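16S rRNA processing protein (Pseudomonas aeruginosa, PDB 2F1L) is probably an accessory factor of the RimM family, needed for the last step of 30S ribosomal subunit assembly and for efficient processing of 16S rRNA. Local coordinates at residues L20-K25 with Y39-P44; T55-G60 with G95-I100. All coordinates share one frame; numbering follows the deposited sequence. Where two conformers were deposited one is given.

Interaction 1. Residues L20-K25 with Y39-P44; sequences LVVIGK and YSFTDP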
# COMPACT_ATOMS: atom_id res chain seq x y z
N LEU A 20 -0.87 -6.81 -21.97
CA LEU A 20 -0.24 -7.61 -20.90
C LEU A 20 -0.04 -6.69 -19.67
O LEU A 20 0.57 -5.65 -19.78
CB LEU A 20 1.12 -8.23 -21.36
CG LEU A 20 1.34 -9.64 -22.00
N VAL A 21 -0.57 -7.04 -18.51
CA VAL A 21 -0.20 -6.34 -17.27
C VAL A 21 0.75 -7.19 -16.43
O VAL A 21 0.74 -8.42 -16.54
CB VAL A 21 -1.42 -5.87 -16.40
CG1 VAL A 21 -2.42 -5.08 -17.27
CG2 VAL A 21 -2.10 -7.00 -15.71
N VAL A 22 1.54 -6.54 -15.59
CA VAL A 22 2.59 -7.20 -14.85
C VAL A 22 2.12 -7.44 -13.42
O VAL A 22 1.88 -6.49 -12.64
CB VAL A 22 3.88 -6.33 -14.77
CG1 VAL A 22 5.01 -7.09 -14.07
CG2 VAL A 22 4.32 -5.87 -16.13
N ILE A 23 2.03 -8.70 -13.03
CA ILE A 23 1.52 -9.02 -11.69
C ILE A 23 2.59 -9.33 -10.69
O ILE A 23 2.29 -9.55 -9.53
CB ILE A 23 0.50 -10.20 -11.71
CG1 ILE A 23 1.14 -11.46 -12.31
CG2 ILE A 23 -0.76 -9.75 -12.47
CD1 ILE A 23 0.22 -12.69 -12.31
N GLY A 24 3.83 -9.43 -11.14
CA GLY A 24 4.97 -9.77 -10.23
C GLY A 24 6.29 -9.77 -10.98
O GLY A 24 6.33 -9.48 -12.19
N LYS A 25 7.39 -10.10 -10.30
CA LYS A 25 8.67 -10.14 -10.97
C LYS A 25 9.58 -11.14 -10.32
O LYS A 25 9.67 -11.17 -9.09
CB LYS A 25 9.30 -8.78 -10.92
CG LYS A 25 10.66 -8.75 -11.63
CD LYS A 25 11.03 -7.36 -12.10
CE LYS A 25 12.21 -7.38 -13.05
NZ LYS A 25 12.54 -6.00 -13.49
N TYR A 39 8.74 -11.13 -6.36
CA TYR A 39 7.96 -10.11 -5.73
C TYR A 39 6.56 -10.18 -6.36
O TYR A 39 6.42 -10.43 -7.57
CB TYR A 39 8.58 -8.72 -5.95
CG TYR A 39 9.88 -8.41 -5.21
CD1 TYR A 39 10.09 -8.83 -3.92
CD2 TYR A 39 10.85 -7.61 -5.79
CE1 TYR A 39 11.26 -8.49 -3.23
CE2 TYR A 39 12.01 -7.27 -5.13
CZ TYR A 39 12.22 -7.72 -3.84
OH TYR A 39 13.39 -7.41 -3.17
N SER A 40 5.52 -9.99 -5.55
CA SER A 40 4.15 -10.00 -6.07
C SER A 40 3.54 -8.62 -6.08
O SER A 40 3.71 -7.89 -5.13
CB SER A 40 3.27 -10.89 -5.22
OG SER A 40 1.91 -10.66 -5.52
N PHE A 41 2.81 -8.28 -7.13
CA PHE A 41 2.15 -6.97 -7.25
C PHE A 41 0.62 -7.05 -7.12
O PHE A 41 -0.13 -6.06 -7.41
CB PHE A 41 2.55 -6.32 -8.60
CG PHE A 41 4.04 -6.23 -8.82
CD1 PHE A 41 4.90 -5.95 -7.77
CD2 PHE A 41 4.58 -6.38 -10.10
CE1 PHE A 41 6.28 -5.89 -7.96
CE2 PHE A 41 5.96 -6.32 -10.31
CZ PHE A 41 6.81 -6.06 -9.25
N THR A 42 0.15 -8.21 -6.71
CA THR A 42 -1.27 -8.49 -6.61
C THR A 42 -1.82 -8.07 -5.23
O THR A 42 -1.07 -7.89 -4.29
CB THR A 42 -1.55 -10.00 -6.81
OG1 THR A 42 -0.91 -10.78 -5.77
CG2 THR A 42 -1.02 -10.45 -8.15
N ASP A 43 -3.13 -7.89 -5.18
CA ASP A 43 -3.83 -7.62 -3.95
C ASP A 43 -4.90 -8.68 -3.86
O ASP A 43 -5.70 -8.79 -4.76
CB ASP A 43 -4.50 -6.26 -4.04
CG ASP A 43 -5.16 -5.87 -2.76
OD1 ASP A 43 -5.08 -6.66 -1.78
OD2 ASP A 43 -5.76 -4.77 -2.75
N PRO A 44 -4.88 -9.54 -2.83
CA PRO A 44 -3.96 -9.81 -1.74
C PRO A 44 -2.60 -10.19 -2.28
O PRO A 44 -2.50 -10.65 -3.43
CB PRO A 44 -4.55 -11.08 -1.12
CG PRO A 44 -5.98 -11.03 -1.43
CD PRO A 44 -6.03 -10.45 -2.77
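Lys25 and Tyr39 form an antiparallel hydrogen-bonded pair in which each backbone serves the other: Lys25 N donates to Tyr39 O and Tyr39 N to Lys25 O, both at 2.9 Å. Two residues on, as strand 35-40 ends, Phe41 N reaches Ile23 O at 2.8 Å, the donor standing about 40° above the carbonyl plane. Gly24 pairs with Ser40 between these bonds. The Phe41 ring lies against the same glycine, with Gly24 CA over one face and Gly24 N 3.3 Å from Phe41 CD2. Val22 O lies at the ring edge; the Val22 side chain lies beside that of Phe41 and points the same way, its CG1 4.0 Å from Phe41 CE2. Ser40 OG, anti to its own N (chi1 166°), accepts from Thr42 N in an ST turn and also bonds to Leu45 O. Thr42 OG1 donates to Pro44 O at 2.8 Å and bonds to Leu48 N as well. Lys25 NZ forms a salt bridge with Glu159 of the second subunit, and Tyr39 OH hydrogen-bonds to the C-terminal carboxylate of Phe187 of that subunit. Strand pairing thus passes directly into a turn held by the hydroxyls of Ser40 and Thr42, while the outward polar tips join this N-terminal domain to the other subunit.

Interaction 2. Residues T55-G60 with G95-I100; sequences TLRRDG and GYEICI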
# COMPACT_ATOMS: atom_id res chain seq x y z
N THR A 55 3.29 -15.43 -18.27
CA THR A 55 3.93 -14.91 -19.46
C THR A 55 5.13 -14.11 -19.00
O THR A 55 4.99 -13.00 -18.49
CB THR A 55 2.99 -14.00 -20.22
OG1 THR A 55 1.78 -14.71 -20.48
CG2 THR A 55 3.62 -13.55 -21.52
N LEU A 56 6.33 -14.65 -19.17
CA LEU A 56 7.50 -13.97 -18.67
C LEU A 56 8.04 -13.05 -19.74
O LEU A 56 8.10 -13.43 -20.91
CB LEU A 56 8.55 -14.98 -18.27
CG LEU A 56 8.07 -16.01 -17.24
CD1 LEU A 56 9.21 -16.98 -16.99
CD2 LEU A 56 7.59 -15.32 -15.94
N ARG A 57 8.42 -11.85 -19.34
CA ARG A 57 8.96 -10.90 -20.27
C ARG A 57 10.16 -10.19 -19.70
O ARG A 57 10.07 -9.64 -18.61
CB ARG A 57 7.91 -9.85 -20.57
CG ARG A 57 8.34 -8.88 -21.66
CD ARG A 57 7.26 -7.91 -21.92
NE ARG A 57 7.09 -7.02 -20.78
CZ ARG A 57 5.94 -6.44 -20.43
NH1 ARG A 57 4.82 -6.67 -21.10
NH2 ARG A 57 5.92 -5.64 -19.38
N ARG A 58 11.27 -10.21 -20.44
CA ARG A 58 12.48 -9.50 -20.07
C ARG A 58 13.10 -8.84 -21.30
O ARG A 58 13.34 -9.52 -22.28
CB ARG A 58 13.50 -10.47 -19.48
CG ARG A 58 14.74 -9.78 -18.95
CD ARG A 58 16.01 -10.55 -19.22
NE ARG A 58 16.10 -11.60 -18.24
CZ ARG A 58 16.17 -12.89 -18.49
NH1 ARG A 58 16.21 -13.36 -19.73
NH2 ARG A 58 16.19 -13.74 -17.46
N ASP A 59 13.38 -7.54 -21.25
CA ASP A 59 13.93 -6.79 -22.40
C ASP A 59 13.19 -7.13 -23.70
O ASP A 59 13.82 -7.45 -24.70
CB ASP A 59 15.43 -7.07 -22.60
CG ASP A 59 16.25 -6.73 -21.38
OD1 ASP A 59 16.13 -5.58 -20.89
OD2 ASP A 59 17.02 -7.60 -20.90
N GLY A 60 11.86 -7.08 -23.67
CA GLY A 60 11.08 -7.47 -24.85
C GLY A 60 11.34 -8.87 -25.40
O GLY A 60 10.99 -9.16 -26.52
N GLY A 95 15.00 -11.40 -13.39
CA GLY A 95 14.73 -10.23 -14.22
C GLY A 95 13.52 -10.37 -15.12
O GLY A 95 13.20 -9.44 -15.83
N TYR A 96 12.85 -11.53 -15.10
CA TYR A 96 11.61 -11.70 -15.87
C TYR A 96 10.42 -11.14 -15.13
O TYR A 96 10.14 -11.48 -13.99
CB TYR A 96 11.32 -13.18 -16.10
CG TYR A 96 11.99 -13.76 -17.32
CD1 TYR A 96 11.72 -13.27 -18.58
CD2 TYR A 96 12.85 -14.83 -17.23
CE1 TYR A 96 12.31 -13.80 -19.70
CE2 TYR A 96 13.45 -15.36 -18.35
CZ TYR A 96 13.18 -14.84 -19.57
OH TYR A 96 13.77 -15.37 -20.67
N GLU A 97 9.69 -10.26 -15.80
CA GLU A 97 8.41 -9.82 -15.31
C GLU A 97 7.44 -10.95 -15.50
O GLU A 97 7.47 -11.64 -16.53
CB GLU A 97 7.93 -8.62 -16.10
CG GLU A 97 8.80 -7.41 -15.91
CD GLU A 97 8.40 -6.25 -16.78
OE1 GLU A 97 7.74 -6.49 -17.84
OE2 GLU A 97 8.76 -5.10 -16.40
N ILE A 98 6.57 -11.16 -14.52
CA ILE A 98 5.52 -12.17 -14.61
C ILE A 98 4.29 -11.45 -15.09
O ILE A 98 3.79 -10.59 -14.37
CB ILE A 98 5.20 -12.78 -13.24
CG1 ILE A 98 6.46 -13.38 -12.60
CG2 ILE A 98 4.07 -13.83 -13.40
CD1 ILE A 98 6.39 -13.58 -11.15
N CYS A 99 3.81 -11.77 -16.29
CA CYS A 99 2.69 -11.05 -16.93
C CYS A 99 1.49 -11.92 -17.20
O CYS A 99 1.60 -13.14 -17.28
CB CYS A 99 3.12 -10.46 -18.28
SG CYS A 99 4.49 -9.37 -18.22
N ILE A 100 0.33 -11.27 -17.34
CA ILE A 100 -0.87 -11.92 -17.83
C ILE A 100 -1.67 -10.96 -18.68
O ILE A 100 -1.56 -9.75 -18.51
CB ILE A 100 -1.75 -12.44 -16.69
CG1 ILE A 100 -2.24 -11.27 -15.81
CG2 ILE A 100 -0.99 -13.53 -15.87
CD1 ILE A 100 -3.37 -11.65 -14.81
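Arg58 lies across the ring of Tyr96, where strands 53-58 and 97-101 pair antiparallel within the curled beta sheet of the RimM N-terminal domain. Its CB starts above the ring plane but beyond the CD1-CE1 rim, 3.4 Å from Tyr96 CD1. CG, anti to the backbone N (chi1 -174°), passes 3.5 Å from Gly95 O; the chain then bends at CD and NE, and the guanidinium ends over the same face of the ring. There CZ stands 3.9 Å from the ring centroid, a cation-pi contact with the two planes 37° apart. At the tip NH2 lies 3.3 Å from Tyr96 CE2 and bonds to the carbonyls of Thr92 and Thr94, while NH1 lies near Tyr96 CZ. The Tyr96 hydroxyl is hydrogen-bonded to Glu61. Leu56 packs against the opposite face, with its CD1 over the ring and its CB 3.6 Å from Tyr96 CD1; its CD2 continues to Ile98.

On the other side of the sheet Arg57 and Glu97 form a salt bridge. The arginine chain bends at chi3 (69°), which turns NE in toward Glu97; NH2 meets Glu97 OE1 on its syn side, and NE adds a weak bond to the same oxygen. Cys99 SG lies 3.9 Å above the centre of this guanidinium. In the backbone between these faces, Thr55 with Cys99 and Arg57 with Glu97 each exchange two hydrogen bonds, and Leu56 CA makes a CA-H...O contact with Glu97 O at 3.2 Å.

Strand 53-58 is flanked by 97-101 and 61-73. On its far side, strand 97-101 pairs with strand 20-27, whose Val22 touches both Arg57 and Glu97. The short helix 87-91 precedes Thr92, Phe93 and Thr94, which meet Arg58 and Leu56.

How the interactions relate
The centres of interactions 1 and 2 lie 11 Å apart in the antiparallel sheet of the RimM N-terminal domain. Along the chain they come in series: 39-44 closes the first before 55-60 opens the second. In space, strand 20-27 pairs with both 35-40 and 97-101, and 97-101 in turn pairs with 53-58. The seam between the contacts is backbone bonding, probably Val21 N to Ile100 O and Ile98 N to Gly24 O, with a classic beta bulge where Ile23 and Gly24 both face Ile98. Four strands are thereby joined side by side in one curved sheet; interaction 1 also carries much of the border with the second subunit, whereas interaction 2 touches it through Glu97.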